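Local atomic coordinates of OxsB protein (Bacillus megaterium, PDB entry 5UL3), a protein that catalyses the oxidative ring contraction of dAMP to an oxetane aldehyde in oxetanocin A biosynthesis, using cobalamin, a [4Fe-4S] cluster and S-adenosylmethionine. Residues F394-R399 with A426-I431; R377-C382 with L417-Y422; K15-I20 with E37-S42; E30-C35 with K48-S53. All coordinates share one frame; numbering follows the deposited sequence. Where two conformers were deposited one is given.

Contact 1 of 4, residues F394-R399 with A426-I431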
# COMPACT_ATOMS: atom_id res chain seq x y z
N PHE A 394 -6.94 12.82 -2.32
CA PHE A 394 -6.57 11.42 -2.47
C PHE A 394 -5.15 11.32 -3.01
O PHE A 394 -4.69 12.18 -3.77
CB PHE A 394 -7.58 10.64 -3.33
CG PHE A 394 -7.70 11.08 -4.78
CD1 PHE A 394 -8.49 12.16 -5.13
CD2 PHE A 394 -7.07 10.36 -5.80
CE1 PHE A 394 -8.64 12.56 -6.46
CE2 PHE A 394 -7.21 10.75 -7.15
CZ PHE A 394 -8.00 11.85 -7.48
N ASP A 395 -4.45 10.28 -2.58
CA ASP A 395 -3.09 9.98 -3.00
C ASP A 395 -3.08 8.73 -3.87
O ASP A 395 -3.85 7.80 -3.63
CB ASP A 395 -2.18 9.75 -1.80
CG ASP A 395 -2.06 10.98 -0.88
OD1 ASP A 395 -2.63 12.05 -1.18
OD2 ASP A 395 -1.41 10.84 0.17
N PHE A 396 -2.17 8.67 -4.85
CA PHE A 396 -1.97 7.44 -5.62
C PHE A 396 -0.57 7.45 -6.20
O PHE A 396 0.15 8.44 -6.10
CB PHE A 396 -3.02 7.25 -6.71
CG PHE A 396 -3.03 8.34 -7.78
CD1 PHE A 396 -2.25 8.23 -8.91
CD2 PHE A 396 -3.89 9.44 -7.67
CE1 PHE A 396 -2.28 9.21 -9.91
CE2 PHE A 396 -3.94 10.41 -8.66
CZ PHE A 396 -3.14 10.30 -9.78
N ALA A 397 -0.18 6.32 -6.80
CA ALA A 397 1.13 6.16 -7.41
C ALA A 397 1.01 6.04 -8.92
O ALA A 397 -0.01 5.59 -9.44
CB ALA A 397 1.84 4.91 -6.87
N ALA A 398 2.06 6.45 -9.62
CA ALA A 398 2.04 6.39 -11.09
C ALA A 398 3.46 6.32 -11.63
O ALA A 398 4.40 6.81 -11.00
CB ALA A 398 1.33 7.61 -11.69
N ARG A 399 3.60 5.73 -12.82
CA ARG A 399 4.87 5.76 -13.54
C ARG A 399 5.06 7.11 -14.22
O ARG A 399 4.10 7.76 -14.61
CB ARG A 399 4.95 4.67 -14.63
CG ARG A 399 4.36 3.34 -14.30
CD ARG A 399 4.72 2.29 -15.40
NE ARG A 399 4.36 2.67 -16.76
CZ ARG A 399 3.20 2.36 -17.33
NH1 ARG A 399 2.95 2.73 -18.58
NH2 ARG A 399 2.28 1.67 -16.66
N ALA A 426 -10.01 17.19 -8.85
CA ALA A 426 -10.83 16.33 -8.00
C ALA A 426 -10.19 16.05 -6.65
O ALA A 426 -10.81 15.36 -5.83
CB ALA A 426 -11.12 15.02 -8.72
N GLY A 427 -8.95 16.49 -6.41
CA GLY A 427 -8.35 16.30 -5.11
C GLY A 427 -7.06 15.50 -5.03
O GLY A 427 -6.60 15.21 -3.92
N ALA A 428 -6.47 15.15 -6.17
CA ALA A 428 -5.18 14.48 -6.15
C ALA A 428 -4.19 15.33 -5.36
O ALA A 428 -4.04 16.53 -5.61
CB ALA A 428 -4.67 14.26 -7.58
N ASP A 429 -3.55 14.71 -4.38
CA ASP A 429 -2.78 15.45 -3.37
C ASP A 429 -1.31 15.06 -3.39
O ASP A 429 -0.52 15.67 -4.11
CB ASP A 429 -3.39 15.21 -1.99
CG ASP A 429 -2.74 16.04 -0.91
OD1 ASP A 429 -2.16 17.10 -1.23
OD2 ASP A 429 -2.78 15.61 0.25
N ARG A 430 -0.92 14.06 -2.59
CA ARG A 430 0.47 13.59 -2.56
C ARG A 430 0.57 12.39 -3.50
O ARG A 430 0.19 11.27 -3.14
CB ARG A 430 0.91 13.25 -1.15
CG ARG A 430 1.48 14.49 -0.43
CD ARG A 430 1.85 14.23 1.01
NE ARG A 430 0.69 14.42 1.86
CZ ARG A 430 0.41 15.54 2.52
NH1 ARG A 430 -0.69 15.60 3.25
NH2 ARG A 430 1.23 16.58 2.46
N ILE A 431 1.10 12.62 -4.71
CA ILE A 431 1.23 11.57 -5.73
C ILE A 431 2.67 11.07 -5.73
O ILE A 431 3.63 11.86 -5.66
CB ILE A 431 0.81 12.08 -7.13
CG1 ILE A 431 -0.71 12.07 -7.35
CG2 ILE A 431 1.41 11.23 -8.24
CD1 ILE A 431 -1.60 12.03 -6.13

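Contact 2 of 4, residues R377-C382 with L417-Y422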
# COMPACT_ATOMS: atom_id res chain seq x y z
N ARG A 377 -11.56 7.00 -18.52
CA ARG A 377 -12.06 6.41 -17.29
C ARG A 377 -11.67 7.26 -16.07
O ARG A 377 -12.48 7.47 -15.17
CB ARG A 377 -11.51 4.99 -17.15
CG ARG A 377 -11.78 4.36 -15.80
CD ARG A 377 -11.38 2.90 -15.77
NE ARG A 377 -11.48 2.34 -14.43
CZ ARG A 377 -10.56 2.53 -13.47
NH1 ARG A 377 -9.48 3.28 -13.71
NH2 ARG A 377 -10.72 1.96 -12.28
N ILE A 378 -10.42 7.73 -16.03
CA ILE A 378 -10.00 8.56 -14.90
C ILE A 378 -10.78 9.87 -14.88
O ILE A 378 -11.25 10.33 -13.83
CB ILE A 378 -8.48 8.80 -14.95
CG1 ILE A 378 -7.70 7.48 -14.87
CG2 ILE A 378 -8.04 9.77 -13.83
CD1 ILE A 378 -7.95 6.65 -13.61
N ILE A 379 -10.95 10.50 -16.05
CA ILE A 379 -11.68 11.75 -16.13
C ILE A 379 -13.12 11.56 -15.65
O ILE A 379 -13.65 12.39 -14.91
CB ILE A 379 -11.61 12.33 -17.56
CG1 ILE A 379 -10.19 12.85 -17.81
CG2 ILE A 379 -12.64 13.44 -17.72
CD1 ILE A 379 -9.88 13.17 -19.27
N ASP A 380 -13.74 10.42 -16.01
CA ASP A 380 -15.10 10.13 -15.52
C ASP A 380 -15.15 9.95 -14.00
O ASP A 380 -16.10 10.41 -13.34
CB ASP A 380 -15.64 8.87 -16.21
CG ASP A 380 -15.92 9.08 -17.70
OD1 ASP A 380 -15.75 10.22 -18.18
OD2 ASP A 380 -16.31 8.11 -18.39
N ILE A 381 -14.16 9.27 -13.41
CA ILE A 381 -14.10 9.17 -11.95
C ILE A 381 -13.96 10.57 -11.34
O ILE A 381 -14.68 10.92 -10.38
CB ILE A 381 -12.95 8.24 -11.52
CG1 ILE A 381 -13.26 6.80 -11.94
CG2 ILE A 381 -12.72 8.33 -9.99
CD1 ILE A 381 -12.05 5.87 -11.92
N CYS A 382 -13.07 11.38 -11.90
CA CYS A 382 -12.87 12.74 -11.40
C CYS A 382 -14.15 13.56 -11.52
O CYS A 382 -14.49 14.32 -10.61
CB CYS A 382 -11.73 13.41 -12.16
SG CYS A 382 -10.11 12.73 -11.75
N LEU A 417 -2.24 15.19 -20.14
CA LEU A 417 -2.16 16.37 -19.28
C LEU A 417 -3.55 16.81 -18.83
O LEU A 417 -3.76 17.15 -17.66
CB LEU A 417 -1.45 17.51 -20.01
CG LEU A 417 -1.33 18.81 -19.21
CD1 LEU A 417 -0.46 18.59 -17.98
CD2 LEU A 417 -0.75 19.90 -20.11
N LYS A 418 -4.53 16.77 -19.74
CA LYS A 418 -5.91 17.06 -19.34
C LYS A 418 -6.39 16.12 -18.24
O LYS A 418 -7.01 16.55 -17.26
CB LYS A 418 -6.84 16.97 -20.55
CG LYS A 418 -8.32 17.10 -20.18
CD LYS A 418 -9.23 17.10 -21.42
CE LYS A 418 -10.70 17.24 -21.00
NZ LYS A 418 -11.66 16.92 -22.10
N MET A 419 -6.10 14.83 -18.37
CA MET A 419 -6.49 13.86 -17.35
C MET A 419 -5.85 14.19 -16.00
O MET A 419 -6.52 14.17 -14.96
CB MET A 419 -6.11 12.44 -17.79
CG MET A 419 -6.58 11.33 -16.83
SD MET A 419 -5.44 9.93 -16.86
CE MET A 419 -4.04 10.68 -16.04
N TRP A 420 -4.55 14.48 -16.01
CA TRP A 420 -3.89 14.83 -14.76
C TRP A 420 -4.48 16.11 -14.16
O TRP A 420 -4.58 16.24 -12.93
CB TRP A 420 -2.39 14.97 -14.99
CG TRP A 420 -1.68 13.66 -14.96
CD1 TRP A 420 -1.36 12.84 -16.03
CD2 TRP A 420 -1.23 12.96 -13.78
NE1 TRP A 420 -0.73 11.70 -15.58
CE2 TRP A 420 -0.64 11.75 -14.21
CE3 TRP A 420 -1.27 13.25 -12.41
CZ2 TRP A 420 -0.08 10.84 -13.31
CZ3 TRP A 420 -0.73 12.33 -11.52
CH2 TRP A 420 -0.14 11.14 -11.98
N HIS A 421 -4.89 17.05 -15.01
CA HIS A 421 -5.54 18.25 -14.50
C HIS A 421 -6.84 17.90 -13.80
O HIS A 421 -7.13 18.41 -12.71
CB HIS A 421 -5.80 19.25 -15.63
CG HIS A 421 -6.40 20.55 -15.16
ND1 HIS A 421 -7.45 21.15 -15.82
CD2 HIS A 421 -6.10 21.35 -14.11
CE1 HIS A 421 -7.77 22.27 -15.19
NE2 HIS A 421 -6.97 22.42 -14.16
N TYR A 422 -7.64 17.01 -14.41
CA TYR A 422 -8.86 16.55 -13.76
C TYR A 422 -8.55 15.88 -12.42
O TYR A 422 -9.31 16.04 -11.46
CB TYR A 422 -9.63 15.58 -14.66
CG TYR A 422 -10.67 16.28 -15.52
CD1 TYR A 422 -10.32 16.85 -16.73
CD2 TYR A 422 -11.98 16.41 -15.09
CE1 TYR A 422 -11.26 17.50 -17.51
CE2 TYR A 422 -12.93 17.07 -15.87
CZ TYR A 422 -12.56 17.61 -17.08
OH TYR A 422 -13.47 18.26 -17.87

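Contact 3 of 4, residues K15-I20 with E37-S42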
# COMPACT_ATOMS: atom_id res chain seq x y z
N LYS A 15 -38.55 -0.65 5.47
CA LYS A 15 -38.11 0.72 5.73
C LYS A 15 -37.16 0.77 6.92
O LYS A 15 -36.11 1.42 6.87
CB LYS A 15 -39.32 1.62 5.97
CG LYS A 15 -39.01 2.92 6.69
CD LYS A 15 -40.28 3.62 7.15
CE LYS A 15 -39.96 4.89 7.93
NZ LYS A 15 -39.17 4.59 9.15
N GLU A 16 -37.52 0.09 8.02
CA GLU A 16 -36.66 0.07 9.19
C GLU A 16 -35.36 -0.67 8.90
O GLU A 16 -34.30 -0.32 9.43
CB GLU A 16 -37.37 -0.57 10.37
CG GLU A 16 -38.53 0.25 10.93
CD GLU A 16 -38.09 1.61 11.43
OE1 GLU A 16 -38.41 2.62 10.76
OE2 GLU A 16 -37.41 1.67 12.47
N LEU A 17 -35.43 -1.73 8.09
CA LEU A 17 -34.22 -2.48 7.75
C LEU A 17 -33.30 -1.65 6.87
O LEU A 17 -32.08 -1.70 7.03
CB LEU A 17 -34.60 -3.79 7.05
CG LEU A 17 -35.10 -4.91 7.97
CD1 LEU A 17 -35.58 -6.11 7.16
CD2 LEU A 17 -34.05 -5.32 8.97
N LYS A 18 -33.88 -0.90 5.93
CA LYS A 18 -33.07 -0.01 5.10
C LYS A 18 -32.30 0.99 5.94
O LYS A 18 -31.16 1.34 5.62
CB LYS A 18 -33.99 0.69 4.09
CG LYS A 18 -33.30 1.49 3.01
CD LYS A 18 -34.33 1.88 1.96
CE LYS A 18 -33.71 2.25 0.63
NZ LYS A 18 -33.10 1.06 -0.05
N GLU A 19 -32.90 1.45 7.05
CA GLU A 19 -32.20 2.39 7.92
C GLU A 19 -31.14 1.69 8.75
O GLU A 19 -30.06 2.24 8.99
CB GLU A 19 -33.20 3.12 8.83
CG GLU A 19 -32.57 4.21 9.69
CD GLU A 19 -32.08 5.41 8.88
OE1 GLU A 19 -31.27 6.20 9.42
OE2 GLU A 19 -32.50 5.58 7.72
N ILE A 20 -31.42 0.46 9.20
CA ILE A 20 -30.43 -0.30 9.94
C ILE A 20 -29.23 -0.60 9.04
O ILE A 20 -28.07 -0.39 9.42
CB ILE A 20 -31.03 -1.60 10.49
CG1 ILE A 20 -32.09 -1.28 11.55
CG2 ILE A 20 -29.92 -2.44 11.10
CD1 ILE A 20 -32.94 -2.48 11.94
N GLU A 37 -34.27 -6.82 17.60
CA GLU A 37 -35.08 -5.87 18.35
C GLU A 37 -36.20 -5.29 17.50
O GLU A 37 -37.26 -4.92 18.04
CB GLU A 37 -34.17 -4.77 18.91
CG GLU A 37 -33.11 -5.32 19.86
CD GLU A 37 -32.12 -4.27 20.35
OE1 GLU A 37 -31.88 -3.27 19.64
OE2 GLU A 37 -31.57 -4.47 21.46
N LEU A 38 -36.01 -5.21 16.19
CA LEU A 38 -37.05 -4.70 15.30
C LEU A 38 -38.16 -5.72 15.09
O LEU A 38 -39.33 -5.36 14.94
CB LEU A 38 -36.44 -4.29 13.96
CG LEU A 38 -37.40 -4.14 12.79
CD1 LEU A 38 -38.33 -2.95 12.99
CD2 LEU A 38 -36.66 -4.03 11.44
N PHE A 39 -37.81 -7.01 15.05
CA PHE A 39 -38.81 -8.04 14.80
C PHE A 39 -39.46 -8.56 16.08
O PHE A 39 -40.59 -9.07 16.02
CB PHE A 39 -38.20 -9.18 13.98
CG PHE A 39 -38.20 -8.91 12.50
CD1 PHE A 39 -37.21 -8.14 11.92
CD2 PHE A 39 -39.21 -9.41 11.69
CE1 PHE A 39 -37.23 -7.87 10.57
CE2 PHE A 39 -39.23 -9.15 10.34
CZ PHE A 39 -38.23 -8.38 9.78
N LYS A 40 -38.80 -8.41 17.22
CA LYS A 40 -39.41 -8.67 18.51
C LYS A 40 -40.28 -7.51 19.00
O LYS A 40 -40.83 -7.59 20.10
CB LYS A 40 -38.32 -8.97 19.55
CG LYS A 40 -37.55 -10.25 19.27
CD LYS A 40 -36.56 -10.55 20.38
CE LYS A 40 -35.90 -11.91 20.16
NZ LYS A 40 -34.96 -12.25 21.27
N ARG A 41 -40.42 -6.44 18.21
CA ARG A 41 -41.23 -5.29 18.60
C ARG A 41 -42.73 -5.54 18.43
O ARG A 41 -43.53 -4.69 18.84
CB ARG A 41 -40.83 -4.05 17.81
CG ARG A 41 -40.71 -2.80 18.68
CD ARG A 41 -40.82 -1.50 17.89
NE ARG A 41 -39.84 -1.37 16.82
CZ ARG A 41 -38.54 -1.15 17.00
NH1 ARG A 41 -38.04 -1.05 18.23
NH2 ARG A 41 -37.73 -1.04 15.95
N SER A 42 -43.11 -6.66 17.83
CA SER A 42 -44.50 -7.08 17.74
C SER A 42 -44.62 -8.50 18.27
O SER A 42 -43.85 -9.38 17.87
CB SER A 42 -45.03 -7.02 16.30
OG SER A 42 -45.15 -5.68 15.84

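Contact 4 of 4, residues E30-C35 with K48-S53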
# COMPACT_ATOMS: atom_id res chain seq x y z
N GLU A 30 -23.84 -6.81 15.33
CA GLU A 30 -24.55 -5.62 15.81
C GLU A 30 -25.74 -5.29 14.90
O GLU A 30 -26.81 -4.89 15.38
CB GLU A 30 -23.59 -4.43 15.90
CG GLU A 30 -24.27 -3.06 16.08
CD GLU A 30 -25.02 -2.91 17.41
OE1 GLU A 30 -24.58 -3.49 18.43
OE2 GLU A 30 -26.05 -2.20 17.43
N ILE A 31 -25.57 -5.46 13.59
CA ILE A 31 -26.71 -5.36 12.69
C ILE A 31 -27.78 -6.38 13.07
O ILE A 31 -28.97 -6.07 13.11
CB ILE A 31 -26.26 -5.53 11.22
CG1 ILE A 31 -25.31 -4.40 10.81
CG2 ILE A 31 -27.47 -5.65 10.27
CD1 ILE A 31 -26.00 -3.10 10.45
N GLU A 32 -27.35 -7.61 13.36
CA GLU A 32 -28.32 -8.65 13.70
C GLU A 32 -29.06 -8.31 14.99
O GLU A 32 -30.28 -8.51 15.10
CB GLU A 32 -27.64 -10.02 13.80
CG GLU A 32 -27.58 -10.76 12.44
CD GLU A 32 -26.64 -11.95 12.40
OE1 GLU A 32 -25.94 -12.18 13.41
OE2 GLU A 32 -26.59 -12.65 11.34
N LYS A 33 -28.34 -7.75 15.98
CA LYS A 33 -28.97 -7.31 17.22
C LYS A 33 -30.10 -6.34 16.94
O LYS A 33 -31.21 -6.49 17.46
CB LYS A 33 -27.93 -6.67 18.14
CG LYS A 33 -28.51 -6.20 19.49
CD LYS A 33 -27.67 -5.13 20.17
CE LYS A 33 -26.60 -5.72 21.08
NZ LYS A 33 -25.79 -4.66 21.76
N ARG A 34 -29.84 -5.33 16.11
CA ARG A 34 -30.88 -4.36 15.80
C ARG A 34 -32.00 -4.98 14.98
O ARG A 34 -33.14 -4.49 15.04
CB ARG A 34 -30.29 -3.16 15.08
CG ARG A 34 -29.35 -2.36 15.96
CD ARG A 34 -28.41 -1.49 15.15
NE ARG A 34 -27.38 -0.88 15.99
CZ ARG A 34 -27.21 0.43 16.13
NH1 ARG A 34 -27.99 1.28 15.47
NH2 ARG A 34 -26.24 0.89 16.91
N CYS A 35 -31.71 -6.03 14.22
CA CYS A 35 -32.78 -6.71 13.49
C CYS A 35 -33.67 -7.52 14.43
O CYS A 35 -34.89 -7.56 14.26
CB CYS A 35 -32.20 -7.61 12.39
SG CYS A 35 -31.51 -6.72 10.97
N LYS A 48 -37.64 -18.40 14.90
CA LYS A 48 -36.65 -19.23 15.58
C LYS A 48 -35.24 -18.65 15.50
O LYS A 48 -34.53 -18.60 16.50
CB LYS A 48 -36.67 -20.65 15.02
CG LYS A 48 -37.78 -21.51 15.61
CD LYS A 48 -37.55 -22.99 15.33
CE LYS A 48 -38.43 -23.86 16.22
NZ LYS A 48 -38.15 -25.31 16.02
N ARG A 49 -34.81 -18.21 14.32
CA ARG A 49 -33.49 -17.60 14.22
C ARG A 49 -33.46 -16.66 13.03
O ARG A 49 -34.33 -16.68 12.16
CB ARG A 49 -32.38 -18.66 14.13
CG ARG A 49 -32.37 -19.49 12.87
CD ARG A 49 -31.26 -20.54 12.92
NE ARG A 49 -30.74 -20.88 11.60
CZ ARG A 49 -29.69 -20.30 11.02
NH1 ARG A 49 -29.29 -20.69 9.82
NH2 ARG A 49 -29.03 -19.33 11.65
N ILE A 50 -32.45 -15.78 13.03
CA ILE A 50 -32.25 -14.84 11.93
C ILE A 50 -30.81 -14.94 11.47
O ILE A 50 -29.92 -15.39 12.20
CB ILE A 50 -32.59 -13.38 12.30
CG1 ILE A 50 -31.66 -12.86 13.39
CG2 ILE A 50 -34.05 -13.24 12.71
CD1 ILE A 50 -31.45 -11.38 13.30
N LEU A 51 -30.59 -14.50 10.23
CA LEU A 51 -29.29 -14.45 9.59
C LEU A 51 -29.24 -13.17 8.77
O LEU A 51 -30.18 -12.89 8.02
CB LEU A 51 -29.08 -15.68 8.68
CG LEU A 51 -27.90 -15.64 7.70
CD1 LEU A 51 -26.59 -15.61 8.44
CD2 LEU A 51 -27.96 -16.82 6.74
N VAL A 52 -28.16 -12.40 8.90
CA VAL A 52 -27.90 -11.28 8.01
C VAL A 52 -26.70 -11.65 7.14
O VAL A 52 -25.69 -12.15 7.66
CB VAL A 52 -27.63 -9.97 8.77
CG1 VAL A 52 -27.20 -8.86 7.80
CG2 VAL A 52 -28.89 -9.54 9.52
N SER A 53 -26.82 -11.43 5.85
CA SER A 53 -25.67 -11.61 4.94
C SER A 53 -25.77 -10.52 3.88
O SER A 53 -26.63 -9.63 3.96
CB SER A 53 -25.66 -13.02 4.35
OG SER A 53 -24.44 -13.25 3.63

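Contact 1 of 4, residues F394-R399 with A426-I431
Phe-394 lays its ring against the backbone that leaves helix 410-426. Ala-428 CA stands over the centre of one ring face, 3.9 Å above the plane, and Ala-426 O lies in plane at the edge. Phe-396 offers a face to Ile-431. Ile-431 CG1 sits 3.9 Å from the ring centroid of Phe-396, 14° off the normal, in a CH-pi contact. Ala-428 CB touches both rings, at Phe-394 CZ and Phe-396 CE2.

Asp-395 lies alongside Asp-429 and Arg-430. Asp-395 OD1 accepts the Arg-430 N-H at 3.0 Å, with the donor above the carboxylate plane. Asp-395 OD1 is also 3.8 Å from Asp-429 OD2. That closeness of two carboxylates is probably eased by His-357, which hydrogen-bonds Asp-429 OD2.

Two backbone bonds flank Phe-394 in a single beta bridge with Ala-428. Phe-394 N donates to Gly-427 O at 2.9 Å, and Asp-429 N donates to Phe-394 O at 2.8 Å. Gly-427 has positive phi and ends the helix in a Schellman motif.

The contact belongs to the partial TIM barrel of the radical SAM domain. Further along 394-399, Arg-399 touches the iron-sulfur cluster. Strand 393-398 runs between parallel strands 357-360 and 432-436. The 426-431 loop links helix 410-426 to strand 432-436.

Contact 2 of 4, residues R377-C382 with L417-Y422
Met-419 reaches Ile-378 because its CG is anti to the backbone N (chi1 -176°), which puts CG against Ile-378. The further bend at chi2 places SD beside Ile-378 CB and CG1. Ile-379 has CG2 anti to its own backbone N, and this branch meets Tyr-422.

Met-419 CG packs 3.7 Å from Ile-378 CB. The two side chains cross at a slant. Ile-379 uses different branches for different partners. Its CG1 lies 3.9 Å from Met-419 CA, while its CD1 touches Met-419 CA and CB. Its CG2 sits over the centre of the Tyr-422 ring, 3.9 Å from the centroid and 6° off the normal. This is a CH-pi contact made almost straight onto the face.

The two helices are neighbours on the outside of the partial TIM barrel of the radical SAM domain. Each follows a strand of the barrel in beta-alpha order. Their segments run nearly parallel, at 23°, with axes 9.0 Å apart. The backbones come closest at Ile-379 and Met-419.

Cys-382 packs beside Tyr-422. Cys-382 CB is 3.9 Å from Tyr-422 CB and near the plane of the ring, at its edge. Cys-382 SG lies 3.4 Å from Tyr-422 O. At the border of the contact, Ile-379 CD1 brushes Lys-418 CG at 4.3 Å. Cys-382 also touches Cys-423, the next residue after Tyr-422, and Ala-426, one turn beyond Tyr-422. Met-419 CE lies over a face of the neighbouring Trp-420 ring, offset toward the rim.

Contact 3 of 4, residues K15-I20 with E37-S42
Leu-38 carries most of the apolar contact. It points at helix 7-21 and meets three side chains there. Its CG is anti to the backbone N (chi1 162°). Both methyls touch Glu-16 CB, and CD2 alone goes on to Leu-17 and Ile-20. Leu-38 CD1 lies 3.7 Å from Glu-16 CB and also touches Glu-16 CG. Leu-38 CD2 packs 3.8 Å from Leu-17 CD2. Leu-38 CD2 also reaches Ile-20 CD1 at 4.1 Å. The aliphatic part of Glu-16 therefore acts as one wall of an otherwise hydrophobic patch.

The aromatic contact is slighter. Leu-17 CD1 comes to the edge of the Phe-39 ring, 4.2 Å from Phe-39 CE1, and the two side chains cross at about a right angle. Phe-39 has other neighbours, for its ring stacks with Tyr-13 and meets Phe-73.

The charged groups lie at the exposed border. Glu-16 OE1 accepts a hydrogen bond from Lys-15 NZ at 2.7 Å, part of a salt bridge within helix 7-21. Glu-16 OE2 is 4.4 Å from Arg-41 NH2, too far for a salt bridge. The oxygen lies well out of the guanidinium plane, so any attraction is one of charge alone. Arg-41 NE is hydrogen-bonded to Tyr-12 OH, which ties the arginine to helix 7-21 by another route.

This contact joins helix 7-21 to the C-terminal end of helix 28-39 in the N-terminal domain. On the sheet, Leu-17 and Phe-39 both touch Leu-61 of strand 60-64, part of the antiparallel four-stranded sheet.

Contact 4 of 4, residues E30-C35 with K48-S53
Glu-32 OE2 accepts the backbone N-H of Val-52 at 2.9 Å. The bond is nearly straight, with an angle of 163° at the hydrogen, and it uses the anti lone pair of the oxygen. A helix side chain is thus bonded to the main chain of a strand. The Glu-32 chain is extended beyond CG (chi2 166°), which carries the carboxylate out to the strand. Glu-32 OE2 also lies 3.7 Å from Leu-51 CA.

The stem of Glu-32 is packed as well. Glu-32 CG meets Val-52 CG2 at 3.4 Å, a close approach. The two side chains slide past each other in opposite directions. Val-52 uses its other methyl for Ile-31, with Val-52 CG1 4.1 Å from Ile-31 CG2. Those two side chains cross at about a right angle. Val-52 CG2 also faces Cys-35 SG at 4.1 Å.

Ile-50, two residues before Val-52, points to the same helix. Its CD1 is 3.6 Å from Glu-32 O and 4.0 Å from Cys-35 CB. Val-52 and Ile-50 therefore give the strand a hydrophobic side that takes Ile-31, Cys-35 and the aliphatic stem of Glu-32.

Helix 28-39 here packs on edge strand 49-53 of the antiparallel sheet in the N-terminal domain, with the segment directions 135° apart. Strand 60-64 is the next strand, and Lys-48 and Arg-49 form a classic beta bulge opposite its Ile-64. Ile-31 and Cys-35 also touch Phe-21 of helix 7-21.

Overall arrangement
The four contacts fall into two pairs in two domains. Contacts 3 and 4 come first along the chain, in the N-terminal domain of unknown function. They share helix 28-39, their segments alternate in sequence, and their centres are 10 Å apart. Leu-17 on Cys-35 links them directly. Contacts 1 and 2 lie in the radical SAM domain, with centres 12 Å apart. They run through helix 374-386, strand 393-398 and helix 410-426 in succession, and Trp-420 packs on Phe-396 between them. The pairs are 40 to 43 Å apart between centres. Contact 1 alone holds ligand-pocket residues; contact 2 packs helices outside the barrel, and contacts 3 and 4 lie away from the annotated sites.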